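Local coordinates for UPF0255 protein frsA (PDB 4I4C), which probably hydrolyses carboxylic esters as a serine esterase of the alpha/beta-hydrolase clan and here holds hexanoic acid in a pocket, at residues I197-M209 and A223-S235. Numbering follows the deposited sequence.
Sequences IVSAGLDSLQTDM and AMLTVDMPSVGYS. With 6NA (hexanoic acid), chain D.
The buried amide of Gln206 is gripped at both ends by segment 223-235: its NE2 gives a nearly straight bond to Asp228 OD2 (2.7 Å). At the other end Thr226 OG1 donates to Gln206 OE1 at 3.0 Å. The segments belong to a beta-alpha-beta unit of the alpha/beta-hydrolase sheet, adjacent parallel strands 193-199 and 223-226, joined through helix 210-217. With chi1 at 64°, Gln206 CG sits between its own N and carbonyl carbon, and the chain then extends across Asp228, amide and carboxylate planes 73° apart. The amide N-H bond stays in the amide plane but meets the carboxylate from above; Tyr234 N reaches the same OD2 from the opposite face, so two donors hold the carboxylate's rotation. His183 ND1 also bonds OE1, and Thr181 O also bonds NE2, fixing the amide's flip. Within the two segments the strands pair through Val198 N to Leu225 O, then Val227 N to Val198 O (3.1 Å). Beyond it the chains part and waters bridge them; one accepts from Ala200 N and donates to Val227 O. Ser199 OG lies near that same carbonyl but also bonds His248. Farther along, Leu202 CD2 packs crosswise on Val232 CG2 at 3.6 Å, and on the pocket side Leu202 N donates to hexanoic acid O at 2.9 Å.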
# COMPACT_ATOMS: atom_id res chain seq x y z
N ILE A 197 6.31 -3.36 12.38
CA ILE A 197 5.88 -4.09 11.21
C ILE A 197 4.92 -3.16 10.48
O ILE A 197 4.06 -2.56 11.12
CB ILE A 197 5.17 -5.39 11.58
CG1 ILE A 197 6.08 -6.26 12.46
CG2 ILE A 197 4.77 -6.14 10.29
CD1 ILE A 197 5.37 -7.40 13.14
N VAL A 198 5.10 -3.01 9.17
CA VAL A 198 4.35 -2.02 8.41
C VAL A 198 3.73 -2.63 7.17
O VAL A 198 4.42 -3.31 6.42
CB VAL A 198 5.27 -0.86 7.98
CG1 VAL A 198 4.48 0.21 7.25
CG2 VAL A 198 5.99 -0.26 9.19
N SER A 199 2.43 -2.41 6.96
CA SER A 199 1.77 -2.81 5.71
C SER A 199 0.92 -1.69 5.10
O SER A 199 0.16 -1.03 5.80
CB SER A 199 0.92 -4.06 5.94
OG SER A 199 1.74 -5.18 6.18
N ALA A 200 1.06 -1.48 3.79
CA ALA A 200 0.19 -0.56 3.06
C ALA A 200 -1.05 -1.28 2.53
O ALA A 200 -1.32 -2.41 2.93
CB ALA A 200 0.94 0.13 1.93
N GLY A 201 -1.80 -0.63 1.64
CA GLY A 201 -3.08 -1.17 1.19
C GLY A 201 -2.98 -2.03 -0.05
O GLY A 201 -1.88 -2.31 -0.52
N LEU A 202 -4.13 -2.42 -0.60
CA LEU A 202 -4.20 -3.41 -1.68
C LEU A 202 -3.59 -2.99 -3.03
O LEU A 202 -3.37 -3.85 -3.89
CB LEU A 202 -5.65 -3.88 -1.89
CG LEU A 202 -6.26 -4.66 -0.72
CD1 LEU A 202 -7.75 -4.89 -0.95
CD2 LEU A 202 -5.54 -5.99 -0.51
N ASP A 203 -3.32 -1.71 -3.23
CA ASP A 203 -2.69 -1.25 -4.48
C ASP A 203 -1.29 -0.66 -4.28
O ASP A 203 -0.78 0.04 -5.16
CB ASP A 203 -3.61 -0.30 -5.27
CG ASP A 203 -4.03 0.92 -4.48
OD1 ASP A 203 -3.28 1.37 -3.60
OD2 ASP A 203 -5.12 1.46 -4.77
N SER A 204 -0.69 -0.96 -3.14
CA SER A 204 0.70 -0.56 -2.90
C SER A 204 1.57 -1.81 -2.89
O SER A 204 1.06 -2.93 -2.77
CB SER A 204 0.83 0.16 -1.55
OG SER A 204 0.32 1.49 -1.61
N LEU A 205 2.88 -1.63 -2.99
CA LEU A 205 3.82 -2.72 -2.78
C LEU A 205 4.59 -2.38 -1.50
O LEU A 205 4.70 -1.21 -1.13
CB LEU A 205 4.80 -2.84 -3.96
CG LEU A 205 4.30 -2.95 -5.41
CD1 LEU A 205 5.49 -2.93 -6.35
CD2 LEU A 205 3.45 -4.20 -5.66
N GLN A 206 5.14 -3.40 -0.84
CA GLN A 206 5.82 -3.20 0.43
C GLN A 206 7.08 -2.33 0.31
O GLN A 206 7.59 -1.78 1.29
CB GLN A 206 6.15 -4.54 1.08
CG GLN A 206 7.13 -5.41 0.30
CD GLN A 206 7.55 -6.60 1.13
OE1 GLN A 206 8.42 -6.48 1.97
NE2 GLN A 206 6.91 -7.74 0.91
N THR A 207 7.55 -2.20 -0.93
CA THR A 207 8.75 -1.43 -1.22
C THR A 207 8.42 0.06 -1.46
O THR A 207 9.29 0.83 -1.85
CB THR A 207 9.53 -2.06 -2.44
OG1 THR A 207 8.61 -2.39 -3.47
CG2 THR A 207 10.25 -3.34 -2.03
N ASP A 208 7.18 0.47 -1.20
CA ASP A 208 6.76 1.85 -1.47
C ASP A 208 6.89 2.77 -0.25
O ASP A 208 6.37 3.87 -0.26
CB ASP A 208 5.30 1.92 -1.97
CG ASP A 208 5.09 1.22 -3.30
OD1 ASP A 208 6.08 0.81 -3.93
OD2 ASP A 208 3.91 1.07 -3.72
N MET A 209 7.61 2.33 0.79
CA MET A 209 7.62 3.07 2.06
C MET A 209 9.01 3.37 2.60
O MET A 209 9.18 3.57 3.81
CB MET A 209 6.81 2.31 3.11
CG MET A 209 5.33 2.21 2.76
SD MET A 209 4.42 1.01 3.76
CE MET A 209 5.19 -0.54 3.26
N ALA A 223 13.68 0.00 13.73
CA ALA A 223 13.71 -0.81 12.52
C ALA A 223 12.34 -0.88 11.87
O ALA A 223 11.31 -0.88 12.54
CB ALA A 223 14.23 -2.21 12.84
N MET A 224 12.33 -0.95 10.54
CA MET A 224 11.08 -1.10 9.83
C MET A 224 11.05 -2.45 9.13
O MET A 224 11.99 -2.82 8.45
CB MET A 224 10.87 0.02 8.81
CG MET A 224 9.65 -0.18 7.93
SD MET A 224 9.28 1.20 6.85
CE MET A 224 10.36 0.88 5.47
N LEU A 225 9.96 -3.18 9.30
CA LEU A 225 9.83 -4.49 8.70
C LEU A 225 8.59 -4.47 7.82
O LEU A 225 7.48 -4.52 8.33
CB LEU A 225 9.70 -5.56 9.78
CG LEU A 225 9.60 -7.01 9.31
CD1 LEU A 225 10.83 -7.38 8.50
CD2 LEU A 225 9.46 -7.93 10.51
N THR A 226 8.78 -4.37 6.51
CA THR A 226 7.64 -4.28 5.60
C THR A 226 7.08 -5.65 5.23
O THR A 226 7.81 -6.64 5.12
CB THR A 226 7.98 -3.49 4.32
OG1 THR A 226 9.08 -4.12 3.65
CG2 THR A 226 8.37 -2.06 4.68
N VAL A 227 5.76 -5.71 5.07
CA VAL A 227 5.08 -6.94 4.71
C VAL A 227 3.94 -6.60 3.75
O VAL A 227 3.28 -5.57 3.92
CB VAL A 227 4.47 -7.64 5.97
CG1 VAL A 227 3.87 -8.98 5.58
CG2 VAL A 227 5.51 -7.82 7.07
N ASP A 228 3.74 -7.45 2.75
CA ASP A 228 2.57 -7.39 1.87
C ASP A 228 1.38 -8.19 2.42
O ASP A 228 1.52 -9.36 2.79
CB ASP A 228 2.94 -7.95 0.49
CG ASP A 228 3.82 -7.01 -0.33
OD1 ASP A 228 3.45 -5.83 -0.49
OD2 ASP A 228 4.88 -7.47 -0.82
N MET A 229 0.21 -7.55 2.47
CA MET A 229 -1.05 -8.21 2.81
C MET A 229 -1.26 -9.42 1.90
O MET A 229 -0.74 -9.44 0.78
CB MET A 229 -2.23 -7.25 2.59
CG MET A 229 -2.29 -6.08 3.54
SD MET A 229 -2.92 -6.64 5.13
CE MET A 229 -4.67 -6.81 4.74
N PRO A 230 -2.01 -10.43 2.36
CA PRO A 230 -2.32 -11.57 1.48
C PRO A 230 -2.94 -11.13 0.14
O PRO A 230 -3.81 -10.26 0.18
CB PRO A 230 -3.33 -12.38 2.30
CG PRO A 230 -3.02 -12.05 3.71
CD PRO A 230 -2.53 -10.62 3.72
N SER A 231 -2.46 -11.70 -0.97
CA SER A 231 -2.91 -11.44 -2.37
C SER A 231 -2.14 -10.30 -3.02
O SER A 231 -2.25 -10.08 -4.24
CB SER A 231 -4.41 -11.17 -2.47
OG SER A 231 -4.73 -9.87 -1.97
N VAL A 232 -1.36 -9.59 -2.21
CA VAL A 232 -0.59 -8.43 -2.66
C VAL A 232 0.90 -8.74 -2.77
O VAL A 232 1.48 -9.32 -1.85
CB VAL A 232 -0.75 -7.25 -1.67
CG1 VAL A 232 0.17 -6.09 -2.04
CG2 VAL A 232 -2.20 -6.79 -1.60
N GLY A 233 1.51 -8.33 -3.88
CA GLY A 233 2.95 -8.42 -4.09
C GLY A 233 3.58 -9.77 -3.86
O GLY A 233 3.16 -10.77 -4.44
N TYR A 234 4.60 -9.81 -3.00
CA TYR A 234 5.27 -11.04 -2.59
C TYR A 234 4.33 -12.03 -1.89
O TYR A 234 4.67 -13.21 -1.73
CB TYR A 234 6.41 -10.73 -1.62
CG TYR A 234 7.71 -10.29 -2.25
CD1 TYR A 234 8.57 -11.21 -2.86
CD2 TYR A 234 8.10 -8.95 -2.21
CE1 TYR A 234 9.78 -10.80 -3.43
CE2 TYR A 234 9.29 -8.53 -2.79
CZ TYR A 234 10.13 -9.46 -3.39
OH TYR A 234 11.31 -9.04 -3.94
N SER A 235 3.18 -11.55 -1.44
CA SER A 235 2.21 -12.41 -0.79
C SER A 235 1.06 -12.76 -1.72
O SER A 235 -0.01 -13.19 -1.27
CB SER A 235 1.67 -11.74 0.48
OG SER A 235 2.75 -11.37 1.31
CA 6NA D . -8.42 -0.24 0.50
C 6NA D . -6.96 -0.30 0.23
O 6NA D . -6.20 -0.95 0.90
CB 6NA D . -9.26 -0.86 -0.53
CG 6NA D . -10.68 -0.96 -0.29
CD 6NA D . -11.46 0.26 -0.22
C6 6NA D . -11.93 0.77 -1.48
OXT 6NA D . -6.49 0.32 -0.68
O HOH W 1 2.86 -3.27 2.51
O HOH W 2 -0.14 -4.86 1.57
O HOH W 3 1.96 -3.91 -0.14